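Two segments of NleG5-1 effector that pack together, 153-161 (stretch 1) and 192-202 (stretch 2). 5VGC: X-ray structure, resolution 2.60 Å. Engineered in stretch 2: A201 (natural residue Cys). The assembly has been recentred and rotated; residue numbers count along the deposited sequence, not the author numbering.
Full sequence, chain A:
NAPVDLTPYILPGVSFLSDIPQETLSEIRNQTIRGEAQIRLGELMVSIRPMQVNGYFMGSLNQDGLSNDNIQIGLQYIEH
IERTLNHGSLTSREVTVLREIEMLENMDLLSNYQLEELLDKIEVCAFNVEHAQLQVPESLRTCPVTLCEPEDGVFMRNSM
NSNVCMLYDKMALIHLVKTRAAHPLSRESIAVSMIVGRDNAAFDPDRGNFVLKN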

# COMPACT_ATOMS: atom_id res chain seq x y z
N GLY A 153 13.34 25.00 -21.05
CA GLY A 153 12.15 25.04 -20.22
C GLY A 153 11.11 24.04 -20.68
O GLY A 153 11.11 23.65 -21.85
N VAL A 154 10.22 23.64 -19.77
CA VAL A 154 9.12 22.73 -20.07
C VAL A 154 7.84 23.20 -19.38
O VAL A 154 7.87 23.60 -18.19
CB VAL A 154 9.40 21.30 -19.57
CG1 VAL A 154 8.28 20.35 -19.98
CG2 VAL A 154 10.74 20.77 -20.08
N PHE A 155 6.71 23.15 -20.12
CA PHE A 155 5.43 23.56 -19.56
C PHE A 155 4.81 22.38 -18.81
O PHE A 155 4.70 21.29 -19.39
CB PHE A 155 4.43 24.02 -20.65
CG PHE A 155 4.61 25.45 -21.11
CD1 PHE A 155 4.88 26.48 -20.22
CD2 PHE A 155 4.48 25.77 -22.45
CE1 PHE A 155 5.02 27.80 -20.68
CE2 PHE A 155 4.64 27.07 -22.90
CZ PHE A 155 4.90 28.09 -22.01
N MET A 156 4.39 22.59 -17.56
CA MET A 156 3.65 21.54 -16.84
C MET A 156 2.38 22.09 -16.22
O MET A 156 2.39 23.17 -15.60
CB MET A 156 4.50 20.88 -15.74
CG MET A 156 3.81 19.71 -15.05
SD MET A 156 4.80 18.98 -13.74
CE MET A 156 5.57 17.69 -14.63
N ARG A 157 1.30 21.34 -16.36
CA ARG A 157 0.02 21.73 -15.80
C ARG A 157 0.04 21.69 -14.27
O ARG A 157 0.74 20.87 -13.69
CB ARG A 157 -1.10 20.83 -16.32
CG ARG A 157 -1.37 21.08 -17.79
CD ARG A 157 -2.03 19.91 -18.47
NE ARG A 157 -3.44 19.82 -18.12
CZ ARG A 157 -4.22 18.81 -18.45
NH1 ARG A 157 -3.74 17.77 -19.14
NH2 ARG A 157 -5.49 18.85 -18.07
N ASN A 158 -0.72 22.60 -13.65
CA ASN A 158 -0.78 22.70 -12.20
C ASN A 158 -1.37 21.48 -11.50
O ASN A 158 -1.10 21.26 -10.33
CB ASN A 158 -1.55 23.96 -11.76
CG ASN A 158 -0.75 25.22 -11.95
OD1 ASN A 158 0.27 25.23 -12.67
ND2 ASN A 158 -1.20 26.31 -11.31
N SER A 159 -2.17 20.71 -12.22
CA SER A 159 -2.75 19.47 -11.72
C SER A 159 -3.27 18.60 -12.88
O SER A 159 -3.24 19.03 -14.02
CB SER A 159 -3.86 19.78 -10.72
OG SER A 159 -5.05 20.20 -11.39
N MET A 160 -3.75 17.40 -12.56
CA MET A 160 -4.25 16.46 -13.56
C MET A 160 -5.20 17.10 -14.58
O MET A 160 -5.09 16.84 -15.77
CB MET A 160 -4.93 15.26 -12.89
CG MET A 160 -5.02 14.03 -13.80
SD MET A 160 -3.41 13.48 -14.39
CE MET A 160 -2.87 12.51 -12.98
N ASN A 161 -6.13 17.95 -14.11
CA ASN A 161 -7.14 18.57 -14.98
C ASN A 161 -7.08 20.10 -15.08
O ASN A 161 -8.03 20.73 -15.50
CB ASN A 161 -8.53 18.15 -14.51
CG ASN A 161 -8.61 16.69 -14.14
OD1 ASN A 161 -9.04 16.35 -13.04
ND2 ASN A 161 -8.18 15.81 -15.06
N VAL A 192 2.39 11.87 -17.71
CA VAL A 192 2.53 12.40 -19.08
C VAL A 192 1.54 13.51 -19.49
O VAL A 192 1.95 14.56 -20.03
CB VAL A 192 2.46 11.32 -20.22
CG1 VAL A 192 3.84 10.85 -20.62
CG2 VAL A 192 1.57 10.16 -19.88
N SER A 193 0.26 13.29 -19.21
CA SER A 193 -0.77 14.24 -19.62
C SER A 193 -0.57 15.65 -19.01
O SER A 193 -1.04 16.64 -19.58
CB SER A 193 -2.15 13.69 -19.28
OG SER A 193 -2.16 13.34 -17.93
N MET A 194 0.14 15.73 -17.88
CA MET A 194 0.51 17.04 -17.31
C MET A 194 1.56 17.82 -18.11
O MET A 194 1.64 19.05 -17.95
CB MET A 194 0.99 16.89 -15.86
CG MET A 194 -0.08 16.42 -14.88
SD MET A 194 0.68 15.89 -13.33
CE MET A 194 -0.74 15.19 -12.53
N ILE A 195 2.35 17.11 -18.94
CA ILE A 195 3.45 17.71 -19.69
C ILE A 195 2.87 18.15 -21.01
O ILE A 195 2.10 17.40 -21.61
CB ILE A 195 4.59 16.73 -20.01
CG1 ILE A 195 4.98 15.90 -18.79
CG2 ILE A 195 5.83 17.47 -20.50
CD1 ILE A 195 5.44 16.70 -17.62
N VAL A 196 3.21 19.37 -21.45
CA VAL A 196 2.65 19.92 -22.69
C VAL A 196 3.69 20.71 -23.46
O VAL A 196 4.61 21.29 -22.86
CB VAL A 196 1.40 20.81 -22.42
CG1 VAL A 196 0.27 19.99 -21.82
CG2 VAL A 196 1.71 21.98 -21.50
N GLY A 197 3.55 20.73 -24.79
CA GLY A 197 4.47 21.45 -25.67
C GLY A 197 4.19 22.94 -25.76
O GLY A 197 3.05 23.38 -25.55
N ARG A 198 5.23 23.71 -26.09
CA ARG A 198 5.17 25.19 -26.16
C ARG A 198 3.92 25.73 -26.88
O ARG A 198 3.31 26.71 -26.44
CB ARG A 198 6.47 25.76 -26.77
CG ARG A 198 6.40 27.14 -27.43
CD ARG A 198 6.17 28.21 -26.38
NE ARG A 198 6.04 29.59 -26.85
CZ ARG A 198 5.05 30.44 -26.55
NH1 ARG A 198 5.07 31.67 -27.04
NH2 ARG A 198 4.03 30.07 -25.78
N ASP A 199 3.55 25.09 -27.99
CA ASP A 199 2.43 25.56 -28.80
C ASP A 199 1.06 25.23 -28.23
O ASP A 199 0.06 25.71 -28.76
CB ASP A 199 2.51 24.98 -30.22
CG ASP A 199 3.80 25.37 -30.94
OD1 ASP A 199 4.36 26.46 -30.65
OD2 ASP A 199 4.25 24.58 -31.79
N ASN A 200 1.00 24.41 -27.17
CA ASN A 200 -0.28 24.05 -26.58
C ASN A 200 -0.73 24.99 -25.45
O ASN A 200 -1.84 24.83 -24.92
CB ASN A 200 -0.25 22.59 -26.10
CG ASN A 200 -0.06 21.61 -27.25
OD1 ASN A 200 -0.31 21.93 -28.42
ND2 ASN A 200 0.39 20.39 -26.92
N ALA A 201 0.10 25.97 -25.11
CA ALA A 201 -0.22 26.94 -24.07
C ALA A 201 0.13 28.37 -24.49
O ALA A 201 1.12 28.60 -25.19
CB ALA A 201 0.53 26.59 -22.79
N ALA A 202 -0.67 29.32 -24.04
CA ALA A 202 -0.41 30.75 -24.32
C ALA A 202 -0.59 31.59 -23.05
O ALA A 202 -1.43 31.28 -22.21
CB ALA A 202 -1.34 31.23 -25.42
O HOH W 1 6.82 22.80 -22.94

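The firmest polar link between the two stretches is a backbone hydrogen bond: R157 N donates to M194 O across 2.8 Å, with a nearly straight N-H...O angle of 172°. The same carbonyl oxygen also receives a CA-H...O contact, M156 CA lying 3.4 Å from M194 O, so one acceptor serves two consecutive residues of the strand. With chi1 in m, chi2 in t and chi3 in p, the R157 side chain folds so that R157 NH1 donates to S193 O at 3.0 Å, the carbonyl lying at the edge of the guanidinium, near its plane, where the N-H bonds point. The backbone N-H would be available from almost any residue; what arginine adds is a long side chain with N-H donors at its end, which brings NH1 to the S193 carbonyl.

Further along, V196 N donates to F155 O at 3.2 Å. This bond belongs to a loose antiparallel pairing of F155 with V196, and water completes what the backbone does not make directly: the water accepts from F155 N at 2.8 Å and donates to V196 O at 2.7 Å. The next pair, M156 with I195, is a non-hydrogen-bonded antiparallel pair whose CA atoms are 4.8 Å apart.

Alternation along the strand sends neighbouring side chains to opposite faces. On the face of F155 and V196, F155 CB meets V196 CG2 at 3.5 Å, and the ring reaches past the paired residues to the segment from G197 to A201. A201, an engineered residue, lies over one ring face, its CB 4.0 Å from F155 CD2. The carbonyls of V196, G197 and R198 lie at the ring edge, where the weakly positive C-H groups are directed; F155 CE2 is 3.8 Å from R198 O. A broad, flat aromatic group can meet all of these at once, and F155 has 130 Å² covered by the other stretch.

On the face of M156 and I195, M156 extends through chi1 and chi2, both t, and then turns at chi3 (-94°), which puts M156 CE 3.2 Å from I195 CD1, a tight contact between two buried apolar side chains. M156 CG also packs on M194 CB at 4.1 Å. M194 itself has 122 Å² covered: its CB points sideways, but its long side chain comes nearer at the end, where its CE lies 3.5 Å from M160 CE. M160 starts away from the other stretch and bends back, as flexible, unbranched methionine can. In all, the contact buries 676 Å², summed over both sides.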